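Local coordinates for protein malate dehydrogenase (Picrophilus torridus, PDB 4BGV) that probably catalyses the reversible NAD-dependent oxidation of (S)-malate to oxaloacetate, a step of the tricarboxylic acid cycle, at residues R156-L161 against V172-I177; F187-N192 against K292-E297; I274-K279 against E299-S304. All coordinates share one frame; numbering follows the deposited sequence. Where two conformers were deposited one is given.

Contact 1: R156-L161 against V172-I177; sequences RFRTFL and VNAFVI
F157, R158 and L161 of helix 150-165 pack against V172, A174 and V176 of strand 172-178. This is helix-on-sheet packing in the alpha/beta C-terminal domain of the LDH/MDH family. The short segments approach to 7.4 Å between axes and run at 137°, closer to antiparallel than to perpendicular. R156 starts the helical segment but does not touch the strand. By similarity it is one of the substrate-binding arginines, and its NE forms a salt bridge with E48 of a second subunit. One residue on, F157 turns its side chain to the strand. Its CG lies anti to the backbone N, beside the carbonyl carbon, and there it meets A174. The CB of A174 sits 3.5 Å from F157 CG and equally close to CD2. V176 CG1 meets the rim of the same ring, near its plane, 3.6 Å from F157 CD2. Helix 204-215 also packs on F157, through I210 and T214. R158 lays its CG 3.7 Å from the CB of A174. Its chain bends at chi3 (69°), which sets NE near the V172 carbonyl. R158 NE is 2.7 Å from V172 O, but the N-H angle of 120° makes this bond weak. The stronger partner of the guanidinium is F169 O, which accepts from NH2. L161 closes the contact one turn after F157. Both its CB and its CD1 lie 3.6 Å from V172 CG1, and CD1 also comes within 4.1 Å of the A174 CB.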
loop_
_atom_site.group_PDB
_atom_site.type_symbol
_atom_site.label_atom_id
_atom_site.label_comp_id
_atom_site.label_asym_id
_atom_site.label_seq_id
_atom_site.Cartn_x
_atom_site.Cartn_y
_atom_site.Cartn_z
ATOM N N ARG A 156 -8.743 19.698 -2.775
ATOM C CA ARG A 156 -8.166 20.973 -2.325
ATOM C C ARG A 156 -8.915 21.490 -1.092
ATOM O O ARG A 156 -8.306 21.838 -0.083
ATOM C CB ARG A 156 -8.176 22.023 -3.449
ATOM C CG ARG A 156 -7.258 21.662 -4.627
ATOM C CD ARG A 156 -6.875 22.916 -5.422
ATOM N NE ARG A 156 -5.871 22.633 -6.449
ATOM C CZ ARG A 156 -6.100 22.682 -7.761
ATOM N NH1 ARG A 156 -7.303 23.027 -8.221
ATOM N NH2 ARG A 156 -5.119 22.390 -8.615
ATOM N N PHE A 157 -10.241 21.509 -1.183
ATOM C CA PHE A 157 -11.117 22.007 -0.113
ATOM C C PHE A 157 -10.812 21.206 1.176
ATOM O O PHE A 157 -10.675 21.769 2.258
ATOM C CB PHE A 157 -12.575 21.812 -0.587
ATOM C CG PHE A 157 -13.625 22.611 0.165
ATOM C CD1 PHE A 157 -13.340 23.296 1.331
ATOM C CD2 PHE A 157 -14.927 22.661 -0.329
ATOM C CE1 PHE A 157 -14.331 24.010 2.002
ATOM C CE2 PHE A 157 -15.934 23.381 0.346
ATOM C CZ PHE A 157 -15.627 24.060 1.502
ATOM N N ARG A 158 -10.680 19.892 1.052
ATOM C CA ARG A 158 -10.367 19.052 2.215
ATOM C C ARG A 158 -8.983 19.353 2.813
ATOM O O ARG A 158 -8.800 19.334 4.032
ATOM C CB ARG A 158 -10.429 17.568 1.846
ATOM C CG ARG A 158 -11.841 17.053 1.576
ATOM C CD ARG A 158 -11.772 15.634 0.961
ATOM N NE ARG A 158 -11.303 14.640 1.921
ATOM C CZ ARG A 158 -10.995 13.386 1.601
ATOM N NH1 ARG A 158 -11.102 12.993 0.338
ATOM N NH2 ARG A 158 -10.575 12.533 2.538
ATOM N N THR A 159 -8.005 19.587 1.948
ATOM C CA THR A 159 -6.659 19.920 2.421
ATOM C C THR A 159 -6.706 21.183 3.288
ATOM O O THR A 159 -6.152 21.208 4.391
ATOM C CB THR A 159 -5.696 20.148 1.243
ATOM O OG1 THR A 159 -5.623 18.953 0.449
ATOM C CG2 THR A 159 -4.302 20.526 1.743
ATOM N N PHE A 160 -7.397 22.215 2.796
ATOM C CA PHE A 160 -7.466 23.506 3.479
ATOM C C PHE A 160 -8.196 23.390 4.824
ATOM O O PHE A 160 -7.764 23.968 5.845
ATOM C CB PHE A 160 -8.151 24.558 2.594
ATOM C CG PHE A 160 -7.529 24.720 1.217
ATOM C CD1 PHE A 160 -6.168 24.516 1.012
ATOM C CD2 PHE A 160 -8.317 25.094 0.132
ATOM C CE1 PHE A 160 -5.601 24.674 -0.263
ATOM C CE2 PHE A 160 -7.763 25.249 -1.145
ATOM C CZ PHE A 160 -6.399 25.039 -1.342
ATOM N N LEU A 161 -9.309 22.664 4.824
ATOM C CA LEU A 161 -10.072 22.439 6.051
ATOM C C LEU A 161 -9.249 21.664 7.084
ATOM O O LEU A 161 -9.231 22.008 8.274
ATOM C CB LEU A 161 -11.353 21.663 5.739
ATOM C CG LEU A 161 -12.474 22.402 5.010
ATOM C CD1 LEU A 161 -13.562 21.418 4.589
ATOM C CD2 LEU A 161 -13.061 23.475 5.924
ATOM N N VAL A 172 -11.836 14.622 6.835
ATOM C CA VAL A 172 -12.515 15.810 6.333
ATOM C C VAL A 172 -13.307 15.450 5.068
ATOM O O VAL A 172 -12.822 14.721 4.198
ATOM C CB VAL A 172 -11.541 16.968 6.029
ATOM C CG1 VAL A 172 -12.309 18.169 5.506
ATOM C CG2 VAL A 172 -10.778 17.381 7.281
ATOM N N ASN A 173 -14.539 15.935 4.992
ATOM C CA ASN A 173 -15.378 15.746 3.822
ATOM C C ASN A 173 -15.847 17.092 3.329
ATOM O O ASN A 173 -16.410 17.859 4.091
ATOM C CB ASN A 173 -16.573 14.884 4.179
ATOM C CG ASN A 173 -16.153 13.538 4.733
ATOM O OD1 ASN A 173 -15.747 12.662 3.980
ATOM N ND2 ASN A 173 -16.210 13.383 6.061
ATOM N N ALA A 174 -15.608 17.384 2.057
ATOM C CA ALA A 174 -15.950 18.690 1.505
ATOM C C ALA A 174 -16.825 18.506 0.269
ATOM O O ALA A 174 -16.411 17.869 -0.697
ATOM C CB ALA A 174 -14.679 19.452 1.149
ATOM N N PHE A 175 -18.029 19.065 0.314
ATOM C CA PHE A 175 -19.039 18.807 -0.706
ATOM C C PHE A 175 -19.073 19.930 -1.736
ATOM O O PHE A 175 -19.444 21.059 -1.418
ATOM C CB PHE A 175 -20.414 18.666 -0.036
ATOM C CG PHE A 175 -21.457 18.058 -0.923
ATOM C CD1 PHE A 175 -22.176 18.842 -1.795
ATOM C CD2 PHE A 175 -21.692 16.701 -0.899
ATOM C CE1 PHE A 175 -23.133 18.301 -2.615
ATOM C CE2 PHE A 175 -22.651 16.145 -1.723
ATOM C CZ PHE A 175 -23.368 16.947 -2.582
ATOM N N VAL A 176 -18.681 19.615 -2.968
ATOM C CA VAL A 176 -18.773 20.585 -4.054
ATOM C C VAL A 176 -19.360 19.975 -5.319
ATOM O O VAL A 176 -19.062 18.832 -5.673
ATOM C CB VAL A 176 -17.399 21.179 -4.398
ATOM C CG1 VAL A 176 -16.958 22.161 -3.305
ATOM C CG2 VAL A 176 -16.375 20.077 -4.585
ATOM N N ILE A 177 -20.197 20.741 -6.002
ATOM C CA ILE A 177 -20.685 20.326 -7.312
ATOM C C ILE A 177 -20.461 21.461 -8.318
ATOM O O ILE A 177 -19.916 22.514 -7.975
ATOM C CB ILE A 177 -22.189 19.905 -7.273
ATOM C CG1 ILE A 177 -23.086 21.066 -6.828
ATOM C CG2 ILE A 177 -22.395 18.695 -6.350
ATOM C CD1 ILE A 177 -24.596 20.712 -6.869
#

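Contact 2: F187-N192 against K292-E297; sequences FIRYSN and KFNEDE
A capping box at the start of helix 295-321 carries this contact in the C-terminal domain, and R189 and F187 close on its glutamate. N294 is the N-cap: its OD1 accepts from E297 N at 2.9 Å, and E297 OE1 accepts from N294 N in return. R189 grips the E297 carboxylate side-on. Its NE donates to OE2 of E297 at 2.8 Å, nearly straight at 160°, and its NH2 donates to OE1 of E297 at 3.1 Å. Both oxygens use their syn lone pairs, and the two flat groups are nearly coplanar, 22° apart. R189 NH2 also makes a weak bond to K292 O. OE1 of E297 thus takes two good donors: R189 NH2, with OE1 close to the guanidinium plane, and N294 N from above the carboxylate plane. This would be expected to stabilise the charged form of E297. A water bridges I188 N and E297 OE2. R189 lies within two overlapping type I turns, F187 to Y190 and I188 to S191. The E297 carboxylate stacks over one face of the F187 ring, the planes 19° apart. E297 CG makes a CH-pi contact 4.0 Å from the F187 ring centroid, and E297 CD lies 3.5 Å above that ring's plane.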
loop_
_atom_site.group_PDB
_atom_site.type_symbol
_atom_site.label_atom_id
_atom_site.label_comp_id
_atom_site.label_asym_id
_atom_site.label_seq_id
_atom_site.Cartn_x
_atom_site.Cartn_y
_atom_site.Cartn_z
ATOM N N PHE A 187 -21.595 22.862 -0.959
ATOM C CA PHE A 187 -22.661 22.723 0.040
ATOM C C PHE A 187 -21.934 22.672 1.372
ATOM O O PHE A 187 -21.388 21.628 1.768
ATOM C CB PHE A 187 -23.481 21.428 -0.124
ATOM C CG PHE A 187 -24.467 21.434 -1.273
ATOM C CD1 PHE A 187 -24.139 21.977 -2.508
ATOM C CD2 PHE A 187 -25.708 20.836 -1.124
ATOM C CE1 PHE A 187 -25.053 21.954 -3.572
ATOM C CE2 PHE A 187 -26.620 20.792 -2.175
ATOM C CZ PHE A 187 -26.289 21.350 -3.405
ATOM N N ILE A 188 -21.888 23.808 2.051
ATOM C CA ILE A 188 -21.198 23.891 3.334
ATOM C C ILE A 188 -21.849 22.962 4.342
ATOM O O ILE A 188 -21.158 22.316 5.128
ATOM C CB ILE A 188 -21.193 25.336 3.871
ATOM C CG1 ILE A 188 -20.361 26.229 2.957
ATOM C CG2 ILE A 188 -20.673 25.388 5.290
ATOM C CD1 ILE A 188 -19.088 25.587 2.481
ATOM N N ARG A 189 -23.177 22.871 4.296
ATOM C CA ARG A 189 -23.902 22.015 5.237
ATOM C C ARG A 189 -23.572 20.529 5.091
ATOM O O ARG A 189 -23.744 19.766 6.041
ATOM C CB ARG A 189 -25.415 22.244 5.137
ATOM C CG ARG A 189 -25.995 21.905 3.782
ATOM C CD ARG A 189 -27.369 22.535 3.584
ATOM N NE ARG A 189 -27.850 22.263 2.238
ATOM C CZ ARG A 189 -28.740 21.325 1.943
ATOM N NH1 ARG A 189 -29.274 20.587 2.911
ATOM N NH2 ARG A 189 -29.123 21.156 0.688
ATOM N N TYR A 190 -23.098 20.117 3.913
ATOM C CA TYR A 190 -22.720 18.720 3.714
ATOM C C TYR A 190 -21.227 18.493 3.917
ATOM O O TYR A 190 -20.696 17.435 3.572
ATOM C CB TYR A 190 -23.109 18.242 2.320
ATOM C CG TYR A 190 -24.595 18.059 2.081
ATOM C CD1 TYR A 190 -25.525 18.160 3.117
ATOM C CD2 TYR A 190 -25.059 17.731 0.819
ATOM C CE1 TYR A 190 -26.893 17.971 2.873
ATOM C CE2 TYR A 190 -26.413 17.540 0.567
ATOM C CZ TYR A 190 -27.317 17.656 1.589
ATOM O OH TYR A 190 -28.649 17.455 1.306
ATOM N N SER A 191 -20.540 19.504 4.430
ATOM C CA SER A 191 -19.099 19.411 4.639
ATOM C C SER A 191 -18.892 19.281 6.127
ATOM O O SER A 191 -19.544 19.977 6.914
ATOM C CB SER A 191 -18.382 20.661 4.097
ATOM O OG SER A 191 -18.645 20.820 2.707
ATOM N N ASN A 192 -17.994 18.389 6.520
ATOM C CA ASN A 192 -17.900 18.011 7.922
ATOM C C ASN A 192 -16.556 17.381 8.258
ATOM O O ASN A 192 -15.772 17.033 7.358
ATOM C CB ASN A 192 -19.014 17.003 8.254
ATOM C CG ASN A 192 -18.905 15.722 7.434
ATOM O OD1 ASN A 192 -18.062 14.870 7.702
ATOM N ND2 ASN A 192 -19.765 15.586 6.431
ATOM N N LYS A 292 -31.261 18.009 -3.083
ATOM C CA LYS A 292 -32.174 19.078 -2.720
ATOM C C LYS A 292 -31.336 20.325 -2.460
ATOM O O LYS A 292 -30.434 20.298 -1.633
ATOM C CB LYS A 292 -32.929 18.718 -1.443
ATOM C CG LYS A 292 -33.542 17.329 -1.423
ATOM C CD LYS A 292 -34.515 17.211 -0.252
ATOM C CE LYS A 292 -34.510 15.826 0.364
ATOM N NZ LYS A 292 -33.909 15.863 1.729
ATOM N N PHE A 293 -31.627 21.411 -3.162
ATOM C CA PHE A 293 -30.874 22.651 -2.991
ATOM C C PHE A 293 -31.572 23.568 -1.990
ATOM O O PHE A 293 -32.793 23.725 -2.037
ATOM C CB PHE A 293 -30.772 23.424 -4.324
ATOM C CG PHE A 293 -30.004 22.709 -5.413
ATOM C CD1 PHE A 293 -30.607 21.722 -6.182
ATOM C CD2 PHE A 293 -28.688 23.045 -5.688
ATOM C CE1 PHE A 293 -29.894 21.079 -7.196
ATOM C CE2 PHE A 293 -27.976 22.412 -6.704
ATOM C CZ PHE A 293 -28.580 21.431 -7.455
ATOM N N ASN A 294 -30.808 24.197 -1.103
ATOM C CA ASN A 294 -31.353 25.335 -0.366
ATOM C C ASN A 294 -31.294 26.583 -1.261
ATOM O O ASN A 294 -30.759 26.527 -2.367
ATOM C CB ASN A 294 -30.684 25.525 1.019
ATOM C CG ASN A 294 -29.244 26.031 0.943
ATOM O OD1 ASN A 294 -28.792 26.540 -0.086
ATOM N ND2 ASN A 294 -28.516 25.915 2.067
ATOM N N GLU A 295 -31.828 27.699 -0.799
ATOM C CA GLU A 295 -31.927 28.878 -1.656
ATOM C C GLU A 295 -30.571 29.426 -2.111
ATOM O O GLU A 295 -30.412 29.821 -3.274
ATOM C CB GLU A 295 -32.780 29.968 -0.993
ATOM C CG GLU A 295 -32.567 31.380 -1.535
ATOM C CD GLU A 295 -32.866 31.521 -3.020
ATOM O OE1 GLU A 295 -33.495 30.616 -3.608
ATOM O OE2 GLU A 295 -32.466 32.552 -3.605
ATOM N N ASP A 296 -29.589 29.445 -1.217
ATOM C CA ASP A 296 -28.259 29.939 -1.591
ATOM C C ASP A 296 -27.618 29.044 -2.653
ATOM O O ASP A 296 -27.069 29.527 -3.650
ATOM C CB ASP A 296 -27.339 30.027 -0.373
ATOM C CG ASP A 296 -27.566 31.279 0.438
ATOM O OD1 ASP A 296 -28.161 32.235 -0.105
ATOM O OD2 ASP A 296 -27.143 31.310 1.616
ATOM N N GLU A 297 -27.715 27.737 -2.443
ATOM C CA GLU A 297 -27.118 26.777 -3.358
ATOM C C GLU A 297 -27.807 26.821 -4.714
ATOM O O GLU A 297 -27.156 26.710 -5.751
ATOM C CB GLU A 297 -27.187 25.369 -2.768
ATOM C CG GLU A 297 -26.390 25.221 -1.476
ATOM C CD GLU A 297 -26.916 24.118 -0.562
ATOM O OE1 GLU A 297 -27.953 23.493 -0.892
ATOM O OE2 GLU A 297 -26.308 23.905 0.509
HETATM O O HOH W 1 -24.080 25.630 0.936
HETATM O O HOH W 2 -24.820 25.105 3.314
HETATM O O HOH W 3 -29.930 16.663 -1.044
#

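Contact 3: I274-K279 against E299-S304; sequences IGVPIK and EAWKKS
W301 and I274 bury the most surface here. They join helix 295-321 to strand 272-281 of a three-stranded antiparallel sheet in the C-terminal domain. The helix packs on the sheet at a distance, with 10.9 Å between the axes of the short segments, and the indole reaches from helix to strand. The six-membered end of the indole leads, and it meets I274 tip to tip. CH2 of W301 is 3.8 Å from I274 CG1. CZ2 of W301 is 3.8 Å from I274 CD1, and I274 CG2 lies 3.9 Å from the same CZ2. Three carbons of the isoleucine therefore touch the CZ2-CH2 end of the indole. V276 adds a further touch, its CG1 3.9 Å from W301 CH2. Between these two residues in sequence, G275 O lies at the indole edge, near its plane, 3.4 Å from W301 CH2. S304, one turn further along the helix, comes nearest through its backbone: its O is 4.3 Å from I274 CD1, while its OG bonds to D183 O. The polar edge of W301 is served away from the strand, where NE1 donates to Y267 O. V185 of strand 184-193 also packs on W301. The contact across these segments is thus almost wholly apolar. Van der Waals packing of I274 and V276 on the indole carries it, with G275 O beside the ring's C-H edge as the polar exception.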
loop_
_atom_site.group_PDB
_atom_site.type_symbol
_atom_site.label_atom_id
_atom_site.label_comp_id
_atom_site.label_asym_id
_atom_site.label_seq_id
_atom_site.Cartn_x
_atom_site.Cartn_y
_atom_site.Cartn_z
ATOM N N ILE A 274 -22.619 18.367 -16.721
ATOM C CA ILE A 274 -22.330 19.307 -15.642
ATOM C C ILE A 274 -21.951 18.517 -14.379
ATOM O O ILE A 274 -22.314 17.349 -14.246
ATOM C CB ILE A 274 -23.535 20.279 -15.396
ATOM C CG1 ILE A 274 -23.108 21.505 -14.574
ATOM C CG2 ILE A 274 -24.723 19.542 -14.782
ATOM C CD1 ILE A 274 -24.105 22.687 -14.691
ATOM N N GLY A 275 -21.215 19.144 -13.462
ATOM C CA GLY A 275 -20.726 18.456 -12.274
ATOM C C GLY A 275 -21.783 18.124 -11.231
ATOM O O GLY A 275 -22.356 19.016 -10.603
ATOM N N VAL A 276 -22.048 16.833 -11.053
ATOM C CA VAL A 276 -23.053 16.365 -10.096
ATOM C C VAL A 276 -22.514 15.115 -9.393
ATOM O O VAL A 276 -21.602 14.459 -9.912
ATOM C CB VAL A 276 -24.416 16.048 -10.790
ATOM C CG1 VAL A 276 -25.025 17.302 -11.455
ATOM C CG2 VAL A 276 -24.252 14.928 -11.806
ATOM N N PRO A 277 -23.066 14.773 -8.213
ATOM C CA PRO A 277 -22.572 13.559 -7.544
ATOM C C PRO A 277 -22.967 12.300 -8.295
ATOM O O PRO A 277 -24.154 12.099 -8.591
ATOM C CB PRO A 277 -23.286 13.573 -6.179
ATOM C CG PRO A 277 -23.993 14.860 -6.078
ATOM C CD PRO A 277 -24.148 15.426 -7.456
ATOM N N ILE A 278 -21.989 11.454 -8.613
ATOM C CA ILE A 278 -22.288 10.229 -9.343
ATOM C C ILE A 278 -21.669 8.997 -8.674
ATOM O O ILE A 278 -20.655 9.106 -7.985
ATOM C CB ILE A 278 -21.808 10.299 -10.816
ATOM C CG1 ILE A 278 -20.295 10.539 -10.896
ATOM C CG2 ILE A 278 -22.608 11.354 -11.607
ATOM C CD1 ILE A 278 -19.726 10.287 -12.288
ATOM N N LYS A 279 -22.305 7.837 -8.862
ATOM C CA LYS A 279 -21.692 6.556 -8.509
ATOM C C LYS A 279 -20.919 6.066 -9.738
ATOM O O LYS A 279 -21.490 5.936 -10.816
ATOM C CB LYS A 279 -22.758 5.516 -8.120
ATOM C CG LYS A 279 -22.147 4.185 -7.648
ATOM C CD LYS A 279 -23.169 3.036 -7.579
ATOM C CE LYS A 279 -24.353 3.389 -6.710
ATOM N NZ LYS A 279 -25.216 2.191 -6.413
ATOM N N GLU A 299 -29.325 29.445 -6.168
ATOM C CA GLU A 299 -28.866 30.658 -6.854
ATOM C C GLU A 299 -27.518 30.424 -7.514
ATOM O O GLU A 299 -27.273 30.782 -8.662
ATOM C CB GLU A 299 -28.686 31.797 -5.844
ATOM C CG GLU A 299 -29.957 32.352 -5.254
ATOM C CD GLU A 299 -29.698 33.394 -4.169
ATOM O OE1 GLU A 299 -28.763 33.211 -3.361
ATOM O OE2 GLU A 299 -30.439 34.394 -4.118
ATOM N N ALA A 300 -26.618 29.857 -6.722
ATOM C CA ALA A 300 -25.270 29.574 -7.201
ATOM C C ALA A 300 -25.308 28.553 -8.334
ATOM O O ALA A 300 -24.573 28.672 -9.314
ATOM C CB ALA A 300 -24.396 29.077 -6.066
ATOM N N TRP A 301 -26.164 27.542 -8.196
ATOM C CA TRP A 301 -26.301 26.536 -9.240
ATOM C C TRP A 301 -26.783 27.136 -10.560
ATOM O O TRP A 301 -26.254 26.814 -11.628
ATOM C CB TRP A 301 -27.232 25.406 -8.796
ATOM C CG TRP A 301 -27.337 24.296 -9.814
ATOM C CD1 TRP A 301 -28.401 24.022 -10.622
ATOM C CD2 TRP A 301 -26.333 23.323 -10.129
ATOM N NE1 TRP A 301 -28.126 22.927 -11.415
ATOM C CE2 TRP A 301 -26.857 22.492 -11.140
ATOM C CE3 TRP A 301 -25.034 23.084 -9.667
ATOM C CZ2 TRP A 301 -26.136 21.434 -11.688
ATOM C CZ3 TRP A 301 -24.320 22.025 -10.209
ATOM C CH2 TRP A 301 -24.873 21.215 -11.214
ATOM N N LYS A 302 -27.775 28.019 -10.489
ATOM C CA LYS A 302 -28.345 28.599 -11.698
ATOM C C LYS A 302 -27.299 29.376 -12.496
ATOM O O LYS A 302 -27.302 29.353 -13.723
ATOM C CB LYS A 302 -29.564 29.465 -11.365
ATOM C CG LYS A 302 -30.812 28.624 -11.146
ATOM C CD LYS A 302 -32.007 29.457 -10.701
ATOM C CE LYS A 302 -33.144 28.544 -10.253
ATOM N NZ LYS A 302 -34.378 29.301 -9.903
ATOM N N LYS A 303 -26.387 30.036 -11.793
ATOM C CA LYS A 303 -25.306 30.761 -12.448
ATOM C C LYS A 303 -24.354 29.801 -13.156
ATOM O O LYS A 303 -23.916 30.060 -14.276
ATOM C CB LYS A 303 -24.556 31.631 -11.434
ATOM C CG LYS A 303 -25.289 32.925 -11.089
ATOM C CD LYS A 303 -24.749 33.603 -9.827
ATOM C CE LYS A 303 -23.231 33.551 -9.739
ATOM N NZ LYS A 303 -22.767 32.422 -8.877
ATOM N N SER A 304 -24.042 28.691 -12.495
ATOM C CA SER A 304 -23.182 27.670 -13.085
ATOM C C SER A 304 -23.853 27.074 -14.315
ATOM O O SER A 304 -23.206 26.858 -15.349
ATOM C CB SER A 304 -22.863 26.564 -12.076
ATOM O OG SER A 304 -22.217 27.079 -10.924
#

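All three contacts lie in the alpha/beta C-terminal domain. Contact 1 closes along the chain before contacts 2 and 3 open, and those two interleave. The centres of contacts 1 and 2 are about 13 Å apart, those of 2 and 3 about 12 Å, and those of 1 and 3 about 16 Å. Contacts 1 and 2 share a sheet, since strands 172-178 and 184-193 are neighbours in it. Contacts 2 and 3 share helix 295-321, and F293 meets W301 there. I177 bridges the groups, touching F187, G275 and W301. The C-terminal helix is thus tied to two sheets, and all three contacts also reach the third subunit of the tetramer.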